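Local coordinates for protein Succinylglutamatedesuccinylase/aspartoacylase (Rhodobacter sphaeroides 2.4.1, PDB 3CDX) that is probably a metal-dependent hydrolase of the succinylglutamate desuccinylase/aspartoacylase family, acting on carbon-nitrogen bonds in linear amides or on ester bonds, at residues Gly61-Gly64 against Asp65-Glu68; Gly196-Phe199 against Thr200-Val203. All coordinates share one frame; numbering follows the deposited sequence.

Contact 1 of 2, residues Gly61-Gly64 against Asp65-Glu68; sequences GVHG and DEYE. With CA (calcium ion), chain G.
Glu66 OE1 is gripped from several directions beside His63. Glu66 OE1 binds the calcium ion at 2.3 Å, and a water that also accepts from His63 N lies 2.9 Å from Glu66 OE1, placed to donate to it. A weak bond from Thr150 N also reaches OE1. Glu66 OE2 binds the ion at 2.4 Å, making the carboxylate bidentate. His63 ND1 supplies a further ligand, also 2.4 Å from the metal. The two side chains run side by side, ring and carboxylate planes 69° apart. Both CG atoms sit anti to their own carbonyl carbon (chi1 -70° for His63, -63° for Glu66), which sends both groups to the same ion. His63 NE2 is hydrogen-bonded to Asp113 OD1; with ND1 on the metal, this holds the ring's rotation. A type I turn joins the pair: Glu66 N donates to His63 O at 3.3 Å, from above the carbonyl plane. A second water bridges Gly61 N and Glu66 O. Asp65 OD2 is hydrogen-bonded to His153 ND1. Calcium occupies the site in this crystal; zinc is the likely cofactor. His63 and Glu66, with His149, are the protein ligands of the HxxE metal site of the M14-type, carboxypeptidase-like fold.

Contact 2 of 2, residues Gly196-Phe199 against Thr200-Val203; sequences GSTF and TSCV
Ser201 reaches back with its hydroxyl to the carbonyl of Thr198, Ser201 OG donating to Thr198 O at 2.8 Å. Thr198 is the N-cap of helix 199-205. Its OG1 lies between the backbone N and the carbonyl carbon (chi1 64°), the rotamer that turns the hydroxyl oxygen to the helix start. There Thr198 OG1 accepts from Ser201 N at 3.1 Å, with an N-H...O angle of 155°. Each of the two residues thus meets the other's backbone with its side chain. Thr198 O takes a further, weak bond from Cys202 N at 3.4 Å. An alanine in place of Thr198 would remove OG1 and would probably leave Ser201 N without its capping acceptor at the first turn.

The next carbonyl continues the helical pattern with a stronger bond. Phe199 O accepts from Val203 N at 3.1 Å, with the donor in the carbonyl plane. Cys202 N also gives a weak hydrogen bond to Phe199 O, so it is shared between the two carbonyls. The Phe199 N-H is taken by Asn115 OD1, a second side-chain acceptor at this helix start. Gly196 O accepts from Arg123 of a neighbouring subunit.

Phe199 CG is anti to the backbone N, chi1 -179°, and its ring reaches along the helix to Val203. Val203 CG2 sits over one face, offset toward the rim and 4.0 Å from the Phe199 ring centroid, in a CH-pi contact. Phe118 also meets this ring. Val203 and Phe199 both pack on Ser145 of strand 144-148. The chemistry therefore divides: hydroxyls and an amide satisfy N-H groups and a carbonyl at the helix start, while a ring and a methyl group anchor the first turn to the core.

Starting from the N terminus, strand 55-60 leads into contact 1, which forms the tight turn before helix 68-79. The chain then runs on through strand 144-148, just before the third metal ligand, His149. After strand 186-189 and an unmodelled gap comes contact 2, which opens helix 199-205. The contacts are in series and neither nest nor cross. Each closes a local turn within one continuous piece of chain. The centres of contacts 1 and 2 are about 16 Å apart; the nearest atoms of contacts 1 and 2 are about 5 Å apart and do not touch. Strand 144-148 links them: it pairs with strand 55-60, while Phe199 and Val203 pack on it. Thr198 stands about 8 Å, side chain to ion, from the calcium of contact 1.

Contact 1 of 2, residues Gly61-Gly64 against Asp65-Glu68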
loop_
_atom_site.group_PDB
_atom_site.type_symbol
_atom_site.label_atom_id
_atom_site.label_comp_id
_atom_site.label_asym_id
_atom_site.label_seq_id
_atom_site.Cartn_x
_atom_site.Cartn_y
_atom_site.Cartn_z
ATOM N N GLY A 61 -11.724 23.952 -0.264
ATOM C CA GLY A 61 -11.412 22.529 -0.446
ATOM C C GLY A 61 -10.272 22.297 -1.421
ATOM O O GLY A 61 -10.179 21.243 -2.037
ATOM N N VAL A 62 -9.376 23.282 -1.536
ATOM C CA VAL A 62 -8.148 23.093 -2.302
ATOM C C VAL A 62 -7.348 21.971 -1.651
ATOM O O VAL A 62 -6.691 21.192 -2.336
ATOM C CB VAL A 62 -7.362 24.425 -2.409
ATOM C CG1 VAL A 62 -5.868 24.202 -2.726
ATOM C CG2 VAL A 62 -8.043 25.328 -3.477
ATOM N N HIS A 63 -7.425 21.906 -0.314
ATOM C CA HIS A 63 -6.984 20.762 0.466
ATOM C C HIS A 63 -8.212 20.041 0.990
ATOM O O HIS A 63 -9.150 20.670 1.478
ATOM C CB HIS A 63 -6.043 21.201 1.603
ATOM C CG HIS A 63 -4.703 21.674 1.110
ATOM N ND1 HIS A 63 -4.095 22.819 1.575
ATOM C CD2 HIS A 63 -3.869 21.168 0.167
ATOM C CE1 HIS A 63 -2.946 23.006 0.943
ATOM N NE2 HIS A 63 -2.777 22.010 0.090
ATOM N N GLY A 64 -8.237 18.727 0.828
ATOM C CA GLY A 64 -9.442 17.965 1.113
ATOM C C GLY A 64 -9.875 17.984 2.574
ATOM O O GLY A 64 -11.078 17.824 2.864
ATOM N N ASP A 65 -8.912 18.179 3.475
ATOM C CA ASP A 65 -9.162 18.159 4.930
ATOM C C ASP A 65 -9.378 19.556 5.549
ATOM O O ASP A 65 -9.314 19.728 6.755
ATOM C CB ASP A 65 -8.028 17.421 5.679
ATOM C CG ASP A 65 -6.651 18.069 5.489
ATOM O OD1 ASP A 65 -6.449 18.915 4.591
ATOM O OD2 ASP A 65 -5.737 17.691 6.232
ATOM N N GLU A 66 -9.595 20.559 4.717
ATOM C CA GLU A 66 -9.819 21.896 5.246
ATOM C C GLU A 66 -11.259 22.247 4.957
ATOM O O GLU A 66 -11.577 22.585 3.842
ATOM C CB GLU A 66 -8.830 22.853 4.625
ATOM C CG GLU A 66 -7.447 22.457 5.005
ATOM C CD GLU A 66 -6.378 23.244 4.323
ATOM O OE1 GLU A 66 -6.706 24.279 3.676
ATOM O OE2 GLU A 66 -5.208 22.788 4.422
ATOM N N TYR A 67 -12.103 22.129 5.994
ATOM C CA TYR A 67 -13.576 22.042 5.879
ATOM C C TYR A 67 -14.338 23.351 5.814
ATOM O O TYR A 67 -15.398 23.427 5.164
ATOM C CB TYR A 67 -14.152 21.253 7.064
ATOM C CG TYR A 67 -13.426 19.956 7.333
ATOM C CD1 TYR A 67 -13.330 18.947 6.342
ATOM C CD2 TYR A 67 -12.847 19.724 8.580
ATOM C CE1 TYR A 67 -12.652 17.745 6.617
ATOM C CE2 TYR A 67 -12.144 18.559 8.861
ATOM C CZ TYR A 67 -12.061 17.565 7.899
ATOM O OH TYR A 67 -11.328 16.429 8.245
ATOM N N GLU A 68 -13.815 24.382 6.497
ATOM C CA GLU A 68 -14.632 25.585 6.720
ATOM C C GLU A 68 -15.033 26.299 5.422
ATOM O O GLU A 68 -16.191 26.730 5.271
ATOM C CB GLU A 68 -13.951 26.517 7.746
ATOM C CG GLU A 68 -14.130 26.042 9.184
ATOM C CD GLU A 68 -13.346 24.762 9.556
ATOM O OE1 GLU A 68 -12.673 24.112 8.717
ATOM O OE2 GLU A 68 -13.431 24.386 10.735
HETATM CA CA CA G . -4.579 24.644 3.018
HETATM O O HOH W 1 -11.821 24.897 2.617
HETATM O O HOH W 2 -8.335 24.293 1.310
#

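Contact 2 of 2, residues Gly196-Phe199 against Thr200-Val203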
loop_
_atom_site.group_PDB
_atom_site.type_symbol
_atom_site.label_atom_id
_atom_site.label_comp_id
_atom_site.label_asym_id
_atom_site.label_seq_id
_atom_site.Cartn_x
_atom_site.Cartn_y
_atom_site.Cartn_z
ATOM N N GLY A 196 5.659 29.570 -3.689
ATOM C CA GLY A 196 5.600 30.210 -4.999
ATOM C C GLY A 196 4.671 29.439 -5.925
ATOM O O GLY A 196 4.450 29.814 -7.093
ATOM N N SER A 197 4.125 28.352 -5.400
ATOM C CA SER A 197 3.382 27.408 -6.223
ATOM C C SER A 197 2.004 27.178 -5.635
ATOM O O SER A 197 1.312 26.181 -5.964
ATOM C CB SER A 197 4.181 26.104 -6.320
ATOM O OG SER A 197 4.702 25.780 -5.036
ATOM N N THR A 198 1.604 28.092 -4.751
ATOM C CA THR A 198 0.260 28.043 -4.196
ATOM C C THR A 198 -0.737 28.687 -5.151
ATOM O O THR A 198 -0.366 29.446 -6.062
ATOM C CB THR A 198 0.161 28.793 -2.863
ATOM O OG1 THR A 198 0.422 30.173 -3.112
ATOM C CG2 THR A 198 1.141 28.222 -1.811
ATOM N N PHE A 199 -2.012 28.426 -4.919
ATOM C CA PHE A 199 -3.043 29.167 -5.663
ATOM C C PHE A 199 -2.974 30.677 -5.421
ATOM O O PHE A 199 -3.124 31.462 -6.351
ATOM C CB PHE A 199 -4.425 28.662 -5.330
ATOM C CG PHE A 199 -5.530 29.361 -6.073
ATOM C CD1 PHE A 199 -5.619 29.287 -7.464
ATOM C CD2 PHE A 199 -6.503 30.077 -5.369
ATOM C CE1 PHE A 199 -6.678 29.913 -8.146
ATOM C CE2 PHE A 199 -7.554 30.715 -6.037
ATOM C CZ PHE A 199 -7.649 30.621 -7.425
ATOM N N THR A 200 -2.764 31.090 -4.175
ATOM C CA THR A 200 -2.692 32.532 -3.872
ATOM C C THR A 200 -1.580 33.212 -4.676
ATOM O O THR A 200 -1.770 34.317 -5.184
ATOM C CB THR A 200 -2.620 32.848 -2.334
ATOM O OG1 THR A 200 -1.489 32.202 -1.733
ATOM C CG2 THR A 200 -3.871 32.348 -1.613
ATOM N N SER A 201 -0.439 32.536 -4.852
ATOM C CA SER A 201 0.669 33.124 -5.618
ATOM C C SER A 201 0.275 33.341 -7.082
ATOM O O SER A 201 0.773 34.263 -7.729
ATOM C CB SER A 201 1.968 32.308 -5.487
ATOM O OG SER A 201 1.887 31.091 -6.207
ATOM N N CYS A 202 -0.644 32.514 -7.586
ATOM C CA CYS A 202 -1.229 32.714 -8.911
ATOM C C CYS A 202 -2.089 33.961 -8.954
ATOM O O CYS A 202 -1.955 34.766 -9.867
ATOM C CB CYS A 202 -2.083 31.527 -9.318
ATOM S SG CYS A 202 -1.126 30.122 -9.739
ATOM N N VAL A 203 -2.980 34.103 -7.976
ATOM C CA VAL A 203 -3.844 35.273 -7.864
ATOM C C VAL A 203 -2.979 36.542 -7.827
ATOM O O VAL A 203 -3.274 37.533 -8.516
ATOM C CB VAL A 203 -4.744 35.219 -6.590
ATOM C CG1 VAL A 203 -5.634 36.485 -6.508
ATOM C CG2 VAL A 203 -5.600 33.893 -6.501
#